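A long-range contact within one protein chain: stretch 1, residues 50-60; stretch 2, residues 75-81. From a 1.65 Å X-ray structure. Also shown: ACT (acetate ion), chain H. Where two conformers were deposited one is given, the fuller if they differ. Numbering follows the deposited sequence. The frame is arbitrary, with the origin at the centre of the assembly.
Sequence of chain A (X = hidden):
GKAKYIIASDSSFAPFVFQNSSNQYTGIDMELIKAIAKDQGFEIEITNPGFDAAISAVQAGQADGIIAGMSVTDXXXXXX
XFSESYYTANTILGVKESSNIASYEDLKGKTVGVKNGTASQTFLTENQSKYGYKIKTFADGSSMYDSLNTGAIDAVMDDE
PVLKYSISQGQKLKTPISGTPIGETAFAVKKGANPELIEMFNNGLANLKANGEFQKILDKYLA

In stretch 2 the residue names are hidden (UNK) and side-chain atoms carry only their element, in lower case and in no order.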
ATOM      1  N   GLY A  50     -13.480   5.406  -7.438  1.00 15.79           N
ATOM      2  CA  GLY A  50     -13.392   4.154  -6.715  1.00 16.26           C
ATOM      3  C   GLY A  50     -12.599   3.154  -7.536  1.00 19.69           C
ATOM      4  O   GLY A  50     -12.539   3.269  -8.754  1.00 18.24           O
ATOM      5  N   PHE A  51     -12.028   2.158  -6.866  1.00 15.38           N
ATOM      6  CA  PHE A  51     -11.094   1.226  -7.500  1.00 14.60           C
ATOM      7  C   PHE A  51     -11.746   0.429  -8.622  1.00 17.68           C
ATOM      8  O   PHE A  51     -11.239   0.397  -9.735  1.00 19.82           O
ATOM      9  CB  PHE A  51     -10.513   0.277  -6.454  1.00 16.21           C
ATOM     10  CG  PHE A  51      -9.441  -0.641  -6.991  1.00 15.56           C
ATOM     11  CD1 PHE A  51      -8.231  -0.141  -7.431  1.00 24.96           C
ATOM     12  CD2 PHE A  51      -9.643  -2.003  -7.038  1.00 18.61           C
ATOM     13  CE1 PHE A  51      -7.244  -0.997  -7.923  1.00 26.54           C
ATOM     14  CE2 PHE A  51      -8.669  -2.858  -7.524  1.00 21.48           C
ATOM     15  CZ  PHE A  51      -7.467  -2.358  -7.965  1.00 20.73           C
ATOM     16  N   ASP A  52     -12.865  -0.218  -8.325  1.00 18.32           N
ATOM     17  CA  ASP A  52     -13.569  -1.002  -9.337  1.00 21.35           C
ATOM     18  C   ASP A  52     -14.042  -0.151 -10.510  1.00 19.37           C
ATOM     19  O   ASP A  52     -13.947  -0.572 -11.663  1.00 20.17           O
ATOM     20  CB  ASP A  52     -14.747  -1.729  -8.712  1.00 20.50           C
ATOM     21  CG  ASP A  52     -14.311  -2.881  -7.833  1.00 31.67           C
ATOM     22  OD1 ASP A  52     -13.121  -3.261  -7.903  1.00 32.13           O
ATOM     23  OD2 ASP A  52     -15.161  -3.418  -7.091  1.00 40.18           O
ATOM     24  N   ALA A  53     -14.539   1.048 -10.214  1.00 18.05           N
ATOM     25  CA  ALA A  53     -15.015   1.959 -11.256  1.00 18.37           C
ATOM     26  C   ALA A  53     -13.846   2.469 -12.103  1.00 17.04           C
ATOM     27  O   ALA A  53     -13.993   2.667 -13.313  1.00 19.46           O
ATOM     28  CB  ALA A  53     -15.775   3.117 -10.644  1.00 24.25           C
ATOM     29  N   ALA A  54     -12.701   2.676 -11.458  1.00 16.18           N
ATOM     30  CA  ALA A  54     -11.463   3.061 -12.147  1.00 15.52           C
ATOM     31  C   ALA A  54     -11.002   1.962 -13.111  1.00 20.49           C
ATOM     32  O   ALA A  54     -10.605   2.233 -14.247  1.00 17.28           O
ATOM     33  CB  ALA A  54     -10.368   3.379 -11.136  1.00 18.26           C
ATOM     34  N   ILE A  55     -11.045   0.723 -12.642  1.00 16.92           N
ATOM     35  CA  ILE A  55     -10.775  -0.441 -13.488  0.50 19.27           C
ATOM     36  C   ILE A  55     -11.667  -0.435 -14.730  1.00 23.26           C
ATOM     37  O   ILE A  55     -11.184  -0.560 -15.862  1.00 22.22           O
ATOM     38  CB  ILE A  55     -10.988  -1.765 -12.712  0.50 20.79           C
ATOM     39  CG1 ILE A  55     -10.001  -1.877 -11.548  0.50 23.85           C
ATOM     40  CG2 ILE A  55     -10.872  -2.971 -13.652  0.50 20.65           C
ATOM     41  CD1 ILE A  55      -8.574  -2.092 -11.958  0.50 20.64           C
ATOM     42  N   SER A  56     -12.979  -0.299 -14.514  1.00 22.37           N
ATOM     43  CA  SER A  56     -13.945  -0.234 -15.610  1.00 22.57           C
ATOM     44  C   SER A  56     -13.630   0.850 -16.631  1.00 20.73           C
ATOM     45  O   SER A  56     -13.696   0.610 -17.845  1.00 22.21           O
ATOM     46  CB  SER A  56     -15.363   0.001 -15.068  1.00 29.05           C
ATOM     47  OG  SER A  56     -15.867  -1.149 -14.418  1.00 37.26           O
ATOM     48  N   ALA A  57     -13.323   2.045 -16.135  1.00 20.03           N
ATOM     49  CA  ALA A  57     -13.138   3.200 -17.008  1.00 20.23           C
ATOM     50  C   ALA A  57     -11.913   2.995 -17.902  1.00 20.84           C
ATOM     51  O   ALA A  57     -11.966   3.273 -19.098  1.00 23.19           O
ATOM     52  CB  ALA A  57     -13.012   4.484 -16.182  1.00 18.81           C
ATOM     53  N   VAL A  58     -10.831   2.475 -17.330  1.00 19.74           N
ATOM     54  CA  VAL A  58      -9.623   2.203 -18.104  1.00 17.46           C
ATOM     55  C   VAL A  58      -9.899   1.114 -19.150  1.00 19.98           C
ATOM     56  O   VAL A  58      -9.526   1.253 -20.318  1.00 23.12           O
ATOM     57  CB  VAL A  58      -8.438   1.792 -17.193  1.00 15.88           C
ATOM     58  CG1 VAL A  58      -7.285   1.221 -18.026  1.00 19.30           C
ATOM     59  CG2 VAL A  58      -7.955   2.994 -16.371  1.00 16.88           C
ATOM     60  N   GLN A  59     -10.587   0.050 -18.748  1.00 21.19           N
ATOM     61  CA  GLN A  59     -10.872  -1.052 -19.669  1.00 24.76           C
ATOM     62  C   GLN A  59     -11.794  -0.639 -20.817  1.00 26.82           C
ATOM     63  O   GLN A  59     -11.674  -1.143 -21.932  1.00 28.50           O
ATOM     64  CB  GLN A  59     -11.478  -2.232 -18.908  1.00 23.71           C
ATOM     65  CG  GLN A  59     -10.455  -2.985 -18.069  1.00 24.43           C
ATOM     66  CD  GLN A  59      -9.270  -3.470 -18.895  1.00 23.32           C
ATOM     67  OE1 GLN A  59      -9.438  -4.067 -19.960  1.00 25.58           O
ATOM     68  NE2 GLN A  59      -8.062  -3.214 -18.400  1.00 22.22           N
ATOM     69  N   ALA A  60     -12.694   0.296 -20.531  1.00 24.62           N
ATOM     70  CA  ALA A  60     -13.625   0.814 -21.520  1.00 28.88           C
ATOM     71  C   ALA A  60     -12.996   1.898 -22.400  1.00 28.12           C
ATOM     72  O   ALA A  60     -13.583   2.303 -23.405  1.00 28.86           O
ATOM     73  CB  ALA A  60     -14.864   1.356 -20.831  1.00 31.00           C
ATOM     74  N   UNK A  75      -3.023 -12.257 -13.016  1.00 19.75           N
ATOM     75  CA  UNK A  75      -4.405 -12.156 -13.481  1.00 23.58           C
ATOM     76  C   UNK A  75      -4.671 -10.804 -14.135  1.00 20.40           C
ATOM     77  O   UNK A  75      -5.313 -10.722 -15.183  1.00 22.56           O
ATOM     78  c   UNK A  75      -5.371 -12.380 -12.322  1.00 27.23           C
ATOM     79  N   UNK A  76      -4.161  -9.747 -13.509  1.00 20.23           N
ATOM     80  CA  UNK A  76      -4.374  -8.392 -13.998  1.00 19.30           C
ATOM     81  C   UNK A  76      -3.566  -8.104 -15.245  1.00 16.16           C
ATOM     82  O   UNK A  76      -3.961  -7.278 -16.060  1.00 18.83           O
ATOM     83  c   UNK A  76      -5.849  -5.927  -8.554  1.00 22.58           C
ATOM     84  n   UNK A  76      -6.946  -5.922  -7.807  1.00 22.25           N
ATOM     85  n   UNK A  76      -4.738  -5.359  -8.115  1.00 19.52           N
ATOM     86  c   UNK A  76      -5.062  -7.394 -11.818  1.00 18.57           C
ATOM     87  n   UNK A  76      -5.863  -6.487  -9.754  1.00 23.24           N
ATOM     88  c   UNK A  76      -4.034  -7.379 -12.908  1.00 17.47           C
ATOM     89  c   UNK A  76      -4.710  -6.533 -10.645  1.00 20.53           C
ATOM     90  N   UNK A  77      -2.451  -8.801 -15.411  1.00 18.59           N
ATOM     91  CA  UNK A  77      -1.661  -8.648 -16.630  1.00 21.89           C
ATOM     92  C   UNK A  77      -2.391  -9.096 -17.898  1.00 23.60           C
ATOM     93  O   UNK A  77      -1.991  -8.738 -19.004  1.00 26.02           O
ATOM     94  c   UNK A  77       1.919  -9.537 -15.482  1.00 27.17           C
ATOM     95  c   UNK A  77       2.900  -8.870 -14.529  1.00 27.61           C
ATOM     96  c   UNK A  77       0.622  -8.760 -15.553  1.00 22.74           C
ATOM     97  n   UNK A  77       4.162  -9.657 -14.412  1.00 36.84           N
ATOM     98  c   UNK A  77      -0.344  -9.412 -16.497  1.00 21.78           C
ATOM     99  N   UNK A  78      -3.464  -9.871 -17.746  1.00 22.21           N
ATOM    100  CA  UNK A  78      -4.243 -10.288 -18.899  1.00 24.71           C
ATOM    101  C   UNK A  78      -4.928  -9.110 -19.585  1.00 23.95           C
ATOM    102  O   UNK A  78      -5.169  -9.145 -20.786  1.00 25.70           O
ATOM    103  c   UNK A  78      -5.278 -11.333 -18.495  1.00 21.17           C
ATOM    104  N   UNK A  79      -5.246  -8.068 -18.822  1.00 21.26           N
ATOM    105  CA  UNK A  79      -5.970  -6.936 -19.392  1.00 20.98           C
ATOM    106  C   UNK A  79      -5.303  -5.590 -19.121  1.00 17.76           C
ATOM    107  O   UNK A  79      -5.734  -4.571 -19.658  1.00 20.45           O
ATOM    108  o   UNK A  79      -7.416  -6.884 -17.440  1.00 22.65           O
ATOM    109  c   UNK A  79      -7.425  -6.890 -18.869  1.00 24.40           C
ATOM    110  c   UNK A  79      -8.215  -8.114 -19.347  1.00 31.14           C
ATOM    111  N   UNK A  80      -4.256  -5.589 -18.303  1.00 16.85           N
ATOM    112  CA  UNK A  80      -3.518  -4.357 -17.992  1.00 17.41           C
ATOM    113  C   UNK A  80      -2.038  -4.489 -18.324  1.00 20.03           C
ATOM    114  O   UNK A  80      -1.455  -5.562 -18.171  1.00 20.56           O
ATOM    115  c   UNK A  80      -5.891  -4.359 -15.472  1.00 20.92           C
ATOM    116  c   UNK A  80      -7.133  -3.884 -15.056  1.00 21.70           C
ATOM    117  c   UNK A  80      -6.550  -1.684 -15.815  1.00 21.10           C
ATOM    118  c   UNK A  80      -4.978  -3.503 -16.074  1.00 16.46           C
ATOM    119  c   UNK A  80      -5.312  -2.167 -16.224  1.00 20.77           C
ATOM    120  c   UNK A  80      -3.626  -4.003 -16.504  1.00 17.80           C
ATOM    121  c   UNK A  80      -7.456  -2.535 -15.226  1.00 18.50           C
ATOM    122  N   UNK A  81      -1.428  -3.383 -18.732  1.00 19.13           N
ATOM    123  CA  UNK A  81       0.024  -3.267 -18.789  1.00 15.23           C
ATOM    124  C   UNK A  81       0.467  -2.402 -17.617  1.00 15.97           C
ATOM    125  O   UNK A  81      -0.048  -1.309 -17.417  1.00 16.63           O
ATOM    126  o   UNK A  81       0.197  -3.023 -22.440  1.00 25.36           O
ATOM    127  c   UNK A  81       0.290  -3.559 -21.314  1.00 27.23           C
ATOM    128  o   UNK A  81       0.237  -4.796 -21.151  1.00 26.19           O
ATOM    129  c   UNK A  81       0.490  -2.641 -20.109  1.00 20.15           C
TER
HETATM  130  C   ACT H 506      -5.502  -4.392  -4.561  1.00 19.97           C
HETATM  131  O   ACT H 506      -6.605  -4.958  -4.739  1.00 39.74           O
HETATM  132  OXT ACT H 506      -4.949  -3.954  -5.586  1.00 19.89           O
HETATM  133  CH3 ACT H 506      -4.885  -4.257  -3.201  1.00 38.88           C
HETATM  134  O   HOH W   1      -8.010  -5.057 -21.947  1.00 29.09           O

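Position 75 carries a single side-chain carbon, a CB with nothing beyond it, and that carbon is out of reach of stretch 1. One carbon on CA defines alanine, A75.

Position 76 has seven side-chain atoms: three carbons in a row, a nitrogen, then a carbon bearing two more nitrogens. One of the two end nitrogens lies 3.5 Å from F51 CE2, at the edge of the ring and near its plane. That planar, three-nitrogen end belongs to arginine, R76, and the nitrogen is NH2. Its chain is extended beyond chi1 (m, then t, t), which carries the guanidinium to F51. F51 CZ, with chi1 t, lies over one face of the guanidinium, so the ring meets it edge-on. The in-plane side meets an acetate ion, probably from the crystallisation liquor: R76 NH1 donates to acetate OXT at 2.9 Å (170°) and R76 NH2 to acetate O at 3.2 Å (167°).

Position 77 shows four carbons in an unbranched row ending in nitrogen, out of reach of stretch 1. The pattern is that of lysine, K77.

Position 78 again has one carbon and makes no contact with stretch 1; it is alanine, A78.

Position 79 has a CB carrying one oxygen and one carbon. Its CA-to-CB bond points toward stretch 1, and the CB of 79 lies 3.6 Å from Q59 OE1. Q59 NE2 donates to the backbone O of 79 at 3.0 Å and 164°. A beta-branched hydroxyl side chain is threonine, T79.

Position 80 has one carbon followed by a six-carbon ring without a hydroxyl. Its CA-to-CB bond points sideways, but the ring reaches the helix: one ring carbon of 80 is 3.5 Å from I55 CD1 and 3.3 Å from Q59 NE2, which lies over one ring face, and another is 3.7 Å from V58 CG1. This is phenylalanine, F80; the two carbons are CZ and CE1 respectively.

Position 81 has two carbons, the second carrying two oxygens, and does not touch stretch 1: aspartate, D81.

The contact buries 299 Å², summed over both sides, and F80 has the largest share, 86 Å². F51, I55, V58 and Q59 all belong to the helix of stretch 1; the spacing of 51, 55 and 59 places them at successive turns. F80 supplies the apolar packing against I55 and V58. Q59 adds directionality: its amide nitrogen bonds T79 O, and a water donates to both Q59 OE1 (2.6 Å) and T79 O (3.3 Å), bridging the same pair. At the other end of the helix, the edge of the F51 ring meets one face of the R76 guanidinium, while NH1 and NH2 bind acetate.

Stretch 2 75-81: ARKATFD
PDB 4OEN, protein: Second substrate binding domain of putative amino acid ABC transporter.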